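Local atomic coordinates of DMATS type aromatic prenyltransferase (Micromonospora olivasterospora, PDB entry 6ZRX), a protein that probably transfers a dimethylallyl group from its diphosphate to the indole ring of tryptophan, giving 6-dimethylallyltryptophan. Residues 64-69 against 340-345; 75-80 against 135-140. All coordinates share one frame; numbering follows the deposited sequence. Where two conformers were deposited one is given.

From the N terminus, helices 6-21 and 26-36 precede strand 61-68, which turns back into strand 74-79. Strand 74-79 takes part in interaction 2: it pairs antiparallel with strand 131-137, closing a loop of 54 residues that holds helices 88-106 and 111-120. The chain then lays down the remaining strands until 340-346, the last, returns to the first. That return is interaction 1, which closes the ring of strands and a loop of 270 residues, with interaction 2 nested inside it. Because strands 61-68 and 74-79 are neighbours, both contacts belong to one sheet, and both touch the bound thiodiphosphate.

Interaction 1 (64-69 against 340-345); sequences SIAFNE and GVTVYL. With 6C7 (S-(3-methylbut-2-en-1-yl) trihydrogen thiodiphosphate), chain E.
Y344 holds CG anti to its carbonyl carbon (chi1 -62°), which carries the ring past S64, with CD2 3.6 Å from S64 CB, and on toward the ligand. S64 places OG between its backbone N and carbonyl carbon (chi1 55°), where it bonds to R76 NE. At the far end of the ring O8 of the thiodiphosphate lies in the ring plane at its edge, 3.4 Å from CE2 of Y344, and the phenol OH makes at most a weak bond to it. A66 and T342 share this face: A66 CB rests 3.5 Å from T342 OG1, a hydroxyl hydrogen-bonded to R333. The other face is apolar. There F67 meets V343 edge-on, CE2 to CG2 3.8 Å, while I65 CG1 sits over one face of the F67 ring, and helix 287-300 packs against F67 and V343. I65 and V343 pair through two backbone bonds, I65 N to V343 O at 2.9 Å. With an alanine at Y344, S64 CB and O8 would probably lose their aromatic neighbour, opening a gap between strand and ligand. The seam is therefore two-sided: hydrocarbon is turned to helix 287-300, whereas hydroxyls look inward, where S64 can act as second shell to the phosphate-binding arginine.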
loop_
_atom_site.group_PDB
_atom_site.type_symbol
_atom_site.label_atom_id
_atom_site.label_comp_id
_atom_site.label_asym_id
_atom_site.label_seq_id
_atom_site.Cartn_x
_atom_site.Cartn_y
_atom_site.Cartn_z
ATOM N N SER A 64 -6.832 -0.064 -5.270
ATOM C CA SER A 64 -5.905 0.826 -5.998
ATOM C C SER A 64 -5.890 0.445 -7.472
ATOM O O SER A 64 -6.123 -0.724 -7.797
ATOM C CB SER A 64 -4.515 0.844 -5.387
ATOM O OG SER A 64 -3.971 -0.454 -5.291
ATOM N N ILE A 65 -5.652 1.432 -8.314
ATOM C CA ILE A 65 -5.447 1.257 -9.772
ATOM C C ILE A 65 -4.060 1.808 -10.107
ATOM O O ILE A 65 -3.808 2.996 -9.848
ATOM C CB ILE A 65 -6.583 1.912 -10.583
ATOM C CG1 ILE A 65 -6.310 1.824 -12.088
ATOM C CG2 ILE A 65 -6.855 3.336 -10.140
ATOM C CD1 ILE A 65 -7.567 1.906 -12.939
ATOM N N ALA A 66 -3.178 0.943 -10.589
ATOM C CA ALA A 66 -1.800 1.288 -10.988
ATOM C C ALA A 66 -1.787 1.464 -12.500
ATOM O O ALA A 66 -2.068 0.492 -13.197
ATOM C CB ALA A 66 -0.838 0.216 -10.538
ATOM N N PHE A 67 -1.523 2.680 -12.962
ATOM C CA PHE A 67 -1.361 3.016 -14.393
ATOM C C PHE A 67 0.069 2.651 -14.788
ATOM O O PHE A 67 1.012 3.031 -14.048
ATOM C CB PHE A 67 -1.715 4.481 -14.640
ATOM C CG PHE A 67 -3.154 4.809 -14.349
ATOM C CD1 PHE A 67 -4.138 4.579 -15.302
ATOM C CD2 PHE A 67 -3.533 5.327 -13.122
ATOM C CE1 PHE A 67 -5.466 4.868 -15.031
ATOM C CE2 PHE A 67 -4.865 5.618 -12.857
ATOM C CZ PHE A 67 -5.826 5.385 -13.809
ATOM N N ASN A 68 0.202 1.900 -15.887
ATOM C CA ASN A 68 1.469 1.297 -16.378
ATOM C C ASN A 68 1.788 1.854 -17.771
ATOM O O ASN A 68 0.850 2.229 -18.497
ATOM C CB ASN A 68 1.378 -0.227 -16.445
ATOM C CG ASN A 68 0.915 -0.859 -15.153
ATOM O OD1 ASN A 68 1.529 -0.660 -14.109
ATOM N ND2 ASN A 68 -0.167 -1.624 -15.219
ATOM N N GLU A 69 3.065 1.865 -18.138
ATOM C CA GLU A 69 3.558 2.463 -19.408
ATOM C C GLU A 69 3.233 1.542 -20.596
ATOM O O GLU A 69 2.892 2.087 -21.670
ATOM C CB GLU A 69 5.058 2.742 -19.307
ATOM C CG GLU A 69 5.412 3.676 -18.161
ATOM C CD GLU A 69 6.816 4.247 -18.203
ATOM O OE1 GLU A 69 7.012 5.354 -17.661
ATOM O OE2 GLU A 69 7.716 3.580 -18.767
ATOM N N GLY A 340 5.185 4.011 -13.086
ATOM C CA GLY A 340 3.924 4.714 -13.398
ATOM C C GLY A 340 3.335 5.453 -12.202
ATOM O O GLY A 340 4.090 5.834 -11.287
ATOM N N VAL A 341 2.016 5.694 -12.233
ATOM C CA VAL A 341 1.277 6.413 -11.159
ATOM C C VAL A 341 0.185 5.476 -10.644
ATOM O O VAL A 341 -0.479 4.817 -11.475
ATOM C CB VAL A 341 0.709 7.759 -11.663
ATOM C CG1 VAL A 341 -0.230 8.410 -10.658
ATOM C CG2 VAL A 341 1.814 8.731 -12.040
ATOM N N THR A 342 0.030 5.398 -9.326
ATOM C CA THR A 342 -1.027 4.591 -8.671
ATOM C C THR A 342 -1.956 5.528 -7.922
ATOM O O THR A 342 -1.473 6.456 -7.246
ATOM C CB THR A 342 -0.455 3.512 -7.743
ATOM O OG1 THR A 342 0.481 2.740 -8.494
ATOM C CG2 THR A 342 -1.516 2.593 -7.173
ATOM N N VAL A 343 -3.246 5.267 -8.029
ATOM C CA VAL A 343 -4.306 5.989 -7.296
ATOM C C VAL A 343 -4.949 4.996 -6.329
ATOM O O VAL A 343 -5.306 3.909 -6.760
ATOM C CB VAL A 343 -5.328 6.583 -8.267
ATOM C CG1 VAL A 343 -6.276 7.501 -7.548
ATOM C CG2 VAL A 343 -4.639 7.305 -9.413
ATOM N N TYR A 344 -5.089 5.383 -5.070
ATOM C CA TYR A 344 -5.641 4.531 -3.994
ATOM C C TYR A 344 -7.047 5.017 -3.684
ATOM O O TYR A 344 -7.214 6.209 -3.413
ATOM C CB TYR A 344 -4.721 4.552 -2.778
ATOM C CG TYR A 344 -3.343 4.012 -3.068
ATOM C CD1 TYR A 344 -2.409 4.765 -3.763
ATOM C CD2 TYR A 344 -2.985 2.727 -2.688
ATOM C CE1 TYR A 344 -1.148 4.270 -4.045
ATOM C CE2 TYR A 344 -1.730 2.212 -2.975
ATOM C CZ TYR A 344 -0.807 2.989 -3.650
ATOM O OH TYR A 344 0.436 2.499 -3.932
ATOM N N LEU A 345 -8.014 4.106 -3.741
ATOM C CA LEU A 345 -9.457 4.412 -3.665
ATOM C C LEU A 345 -10.078 3.701 -2.468
ATOM O O LEU A 345 -9.974 2.466 -2.371
ATOM C CB LEU A 345 -10.130 4.003 -4.982
ATOM C CG LEU A 345 -9.621 4.747 -6.213
ATOM C CD1 LEU A 345 -10.277 4.212 -7.478
ATOM C CD2 LEU A 345 -9.853 6.249 -6.089
HETATM O O4 6C7 E . 3.835 0.148 -5.578
HETATM P P1 6C7 E . 3.266 -1.239 -5.354
HETATM O O6 6C7 E . 2.841 -1.912 -6.634
HETATM O O5 6C7 E . 4.170 -2.128 -4.516
HETATM O O2 6C7 E . 1.931 -0.962 -4.510
HETATM P P3 6C7 E . 1.431 -1.260 -3.025
HETATM O O8 6C7 E . 0.040 -0.718 -2.929
HETATM O O7 6C7 E . 1.600 -2.726 -2.797
HETATM S S9 6C7 E . 2.576 -0.199 -1.686
HETATM C C10 6C7 E . 1.417 0.944 -0.873
HETATM C C11 6C7 E . 0.698 0.290 0.254
HETATM C C12 6C7 E . 1.126 0.195 1.509
HETATM C C13 6C7 E . 2.479 0.662 1.970
HETATM C C14 6C7 E . 0.290 -0.405 2.599
#

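Interaction 2 (75-80 against 135-140); sequences LRILGE and LVFRSS. With 6C7 (S-(3-methylbut-2-en-1-yl) trihydrogen thiodiphosphate), chain E.
The aliphatic stem of R76 lies side by side with V136, its CG 4.1 Å from V136 CG1. Beyond that methylene the arginine chain bends twice, at chi2 (92°) and chi3 (57°), and the guanidinium leaves the neighbouring strand for the thiodiphosphate. It meets the ligand with its edge, P1 lying in its plane: R76 NH1 donates to O6 at 2.9 Å and R76 NH2 to the bridging O2 at 3.1 Å, while a second bond from NH1 to O2 is weak. Two N-H groups directed at one diphosphate, with NE held by S64, limit how the planar group can turn; its positive charge would be expected to offset the negative charge of the phosphates, a task shared with K146 and K211. On the opposite side of the sheet I77 CD1 abuts the edge of the F137 ring, 3.7 Å from CE2, beneath helices 6-21 and 26-36. Paired backbone bonds join I77 to L135 and L75 to F137. L78 CD2 touches the prenyl methyl C14 at 3.7 Å; L78 also touches the bound tryptophan. Polar and prenyl-binding groups facing inward, with apolar ones packed beneath the outer helices, fit the ABBA prenyltransferase barrel, whose active site lies inside the ring of antiparallel strands.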
loop_
_atom_site.group_PDB
_atom_site.type_symbol
_atom_site.label_atom_id
_atom_site.label_comp_id
_atom_site.label_asym_id
_atom_site.label_seq_id
_atom_site.Cartn_x
_atom_site.Cartn_y
_atom_site.Cartn_z
ATOM N N LEU A 75 -5.282 -3.634 -11.156
ATOM C CA LEU A 75 -6.211 -3.498 -10.002
ATOM C C LEU A 75 -5.606 -4.255 -8.817
ATOM O O LEU A 75 -5.201 -5.396 -9.021
ATOM C CB LEU A 75 -7.577 -4.070 -10.404
ATOM C CG LEU A 75 -8.651 -4.107 -9.315
ATOM C CD1 LEU A 75 -9.003 -2.706 -8.846
ATOM C CD2 LEU A 75 -9.896 -4.827 -9.815
ATOM N N ARG A 76 -5.558 -3.628 -7.640
ATOM C CA ARG A 76 -5.055 -4.303 -6.431
ATOM C C ARG A 76 -6.028 -4.073 -5.279
ATOM O O ARG A 76 -6.746 -3.042 -5.277
ATOM C CB ARG A 76 -3.645 -3.843 -6.079
ATOM C CG ARG A 76 -2.657 -3.901 -7.242
ATOM C CD ARG A 76 -2.585 -2.592 -8.018
ATOM N NE ARG A 76 -2.244 -1.560 -7.068
ATOM C CZ ARG A 76 -1.023 -1.312 -6.615
ATOM N NH1 ARG A 76 0.024 -1.976 -7.094
ATOM N NH2 ARG A 76 -0.848 -0.382 -5.689
ATOM N N ILE A 77 -6.061 -5.030 -4.361
ATOM C CA ILE A 77 -6.781 -4.935 -3.070
ATOM C C ILE A 77 -5.741 -5.122 -1.977
ATOM O O ILE A 77 -5.098 -6.160 -1.984
ATOM C CB ILE A 77 -7.893 -5.996 -2.956
ATOM C CG1 ILE A 77 -8.884 -5.920 -4.119
ATOM C CG2 ILE A 77 -8.583 -5.882 -1.599
ATOM C CD1 ILE A 77 -9.779 -7.113 -4.229
ATOM N N LEU A 78 -5.617 -4.156 -1.071
ATOM C CA LEU A 78 -4.870 -4.288 0.197
ATOM C C LEU A 78 -5.858 -4.679 1.285
ATOM O O LEU A 78 -6.949 -4.095 1.322
ATOM C CB LEU A 78 -4.201 -2.952 0.535
ATOM C CG LEU A 78 -3.527 -2.885 1.904
ATOM C CD1 LEU A 78 -2.250 -3.697 1.913
ATOM C CD2 LEU A 78 -3.250 -1.449 2.306
ATOM N N GLY A 79 -5.520 -5.625 2.147
ATOM C CA GLY A 79 -6.425 -5.889 3.273
ATOM C C GLY A 79 -5.917 -6.895 4.254
ATOM O O GLY A 79 -4.768 -7.332 4.135
ATOM N N GLU A 80 -6.772 -7.226 5.223
ATOM C CA GLU A 80 -6.483 -8.228 6.263
ATOM C C GLU A 80 -7.751 -9.017 6.583
ATOM O O GLU A 80 -8.881 -8.492 6.362
ATOM C CB GLU A 80 -5.891 -7.562 7.501
ATOM C CG GLU A 80 -6.813 -6.570 8.186
ATOM C CD GLU A 80 -6.204 -5.950 9.423
ATOM O OE1 GLU A 80 -5.269 -6.543 9.949
ATOM O OE2 GLU A 80 -6.667 -4.859 9.845
ATOM N N LEU A 135 -3.729 -8.397 -3.037
ATOM C CA LEU A 135 -4.191 -9.207 -4.188
ATOM C C LEU A 135 -3.971 -8.359 -5.433
ATOM O O LEU A 135 -4.491 -7.224 -5.462
ATOM C CB LEU A 135 -5.670 -9.550 -4.005
ATOM C CG LEU A 135 -6.030 -10.228 -2.687
ATOM C CD1 LEU A 135 -7.537 -10.316 -2.519
ATOM C CD2 LEU A 135 -5.408 -11.606 -2.594
ATOM N N VAL A 136 -3.182 -8.848 -6.384
ATOM C CA VAL A 136 -2.739 -8.051 -7.558
ATOM C C VAL A 136 -3.308 -8.695 -8.822
ATOM O O VAL A 136 -3.002 -9.871 -9.080
ATOM C CB VAL A 136 -1.205 -7.921 -7.600
ATOM C CG1 VAL A 136 -0.740 -7.109 -8.803
ATOM C CG2 VAL A 136 -0.655 -7.325 -6.309
ATOM N N PHE A 137 -4.104 -7.923 -9.573
ATOM C CA PHE A 137 -4.867 -8.360 -10.764
ATOM C C PHE A 137 -4.356 -7.598 -11.984
ATOM O O PHE A 137 -4.929 -6.561 -12.334
ATOM C CB PHE A 137 -6.364 -8.146 -10.559
ATOM C CG PHE A 137 -6.910 -8.774 -9.305
ATOM C CD1 PHE A 137 -6.883 -10.149 -9.131
ATOM C CD2 PHE A 137 -7.450 -7.991 -8.295
ATOM C CE1 PHE A 137 -7.394 -10.727 -7.978
ATOM C CE2 PHE A 137 -7.958 -8.574 -7.141
ATOM C CZ PHE A 137 -7.918 -9.937 -6.980
ATOM N N ARG A 138 -3.267 -8.091 -12.566
ATOM C CA ARG A 138 -2.686 -7.562 -13.823
ATOM C C ARG A 138 -3.523 -8.051 -15.004
ATOM O O ARG A 138 -4.055 -9.184 -14.951
ATOM C CB ARG A 138 -1.238 -8.006 -13.982
ATOM C CG ARG A 138 -0.282 -7.385 -12.986
ATOM C CD ARG A 138 1.085 -7.994 -13.133
ATOM N NE ARG A 138 1.677 -7.711 -14.440
ATOM C CZ ARG A 138 2.704 -8.379 -14.968
ATOM N NH1 ARG A 138 3.170 -8.038 -16.160
ATOM N NH2 ARG A 138 3.252 -9.390 -14.311
ATOM N N SER A 139 -3.621 -7.230 -16.042
ATOM C CA SER A 139 -4.421 -7.494 -17.258
ATOM C C SER A 139 -4.017 -8.851 -17.848
ATOM O O SER A 139 -2.819 -9.050 -18.069
ATOM C CB SER A 139 -4.241 -6.379 -18.260
ATOM O OG SER A 139 -5.275 -6.395 -19.222
ATOM N N SER A 140 -4.990 -9.748 -18.042
ATOM C CA SER A 140 -4.857 -11.064 -18.731
ATOM C C SER A 140 -3.910 -12.006 -17.972
ATOM O O SER A 140 -3.374 -12.931 -18.611
ATOM C CB SER A 140 -4.377 -10.887 -20.158
ATOM O OG SER A 140 -5.204 -9.989 -20.869
HETATM O O4 6C7 E . 3.835 0.148 -5.578
HETATM P P1 6C7 E . 3.266 -1.239 -5.354
HETATM O O6 6C7 E . 2.841 -1.912 -6.634
HETATM O O5 6C7 E . 4.170 -2.128 -4.516
HETATM O O2 6C7 E . 1.931 -0.962 -4.510
HETATM P P3 6C7 E . 1.431 -1.260 -3.025
HETATM O O8 6C7 E . 0.040 -0.718 -2.929
HETATM O O7 6C7 E . 1.600 -2.726 -2.797
HETATM S S9 6C7 E . 2.576 -0.199 -1.686
HETATM C C10 6C7 E . 1.417 0.944 -0.873
HETATM C C11 6C7 E . 0.698 0.290 0.254
HETATM C C12 6C7 E . 1.126 0.195 1.509
HETATM C C13 6C7 E . 2.479 0.662 1.970
HETATM C C14 6C7 E . 0.290 -0.405 2.599
#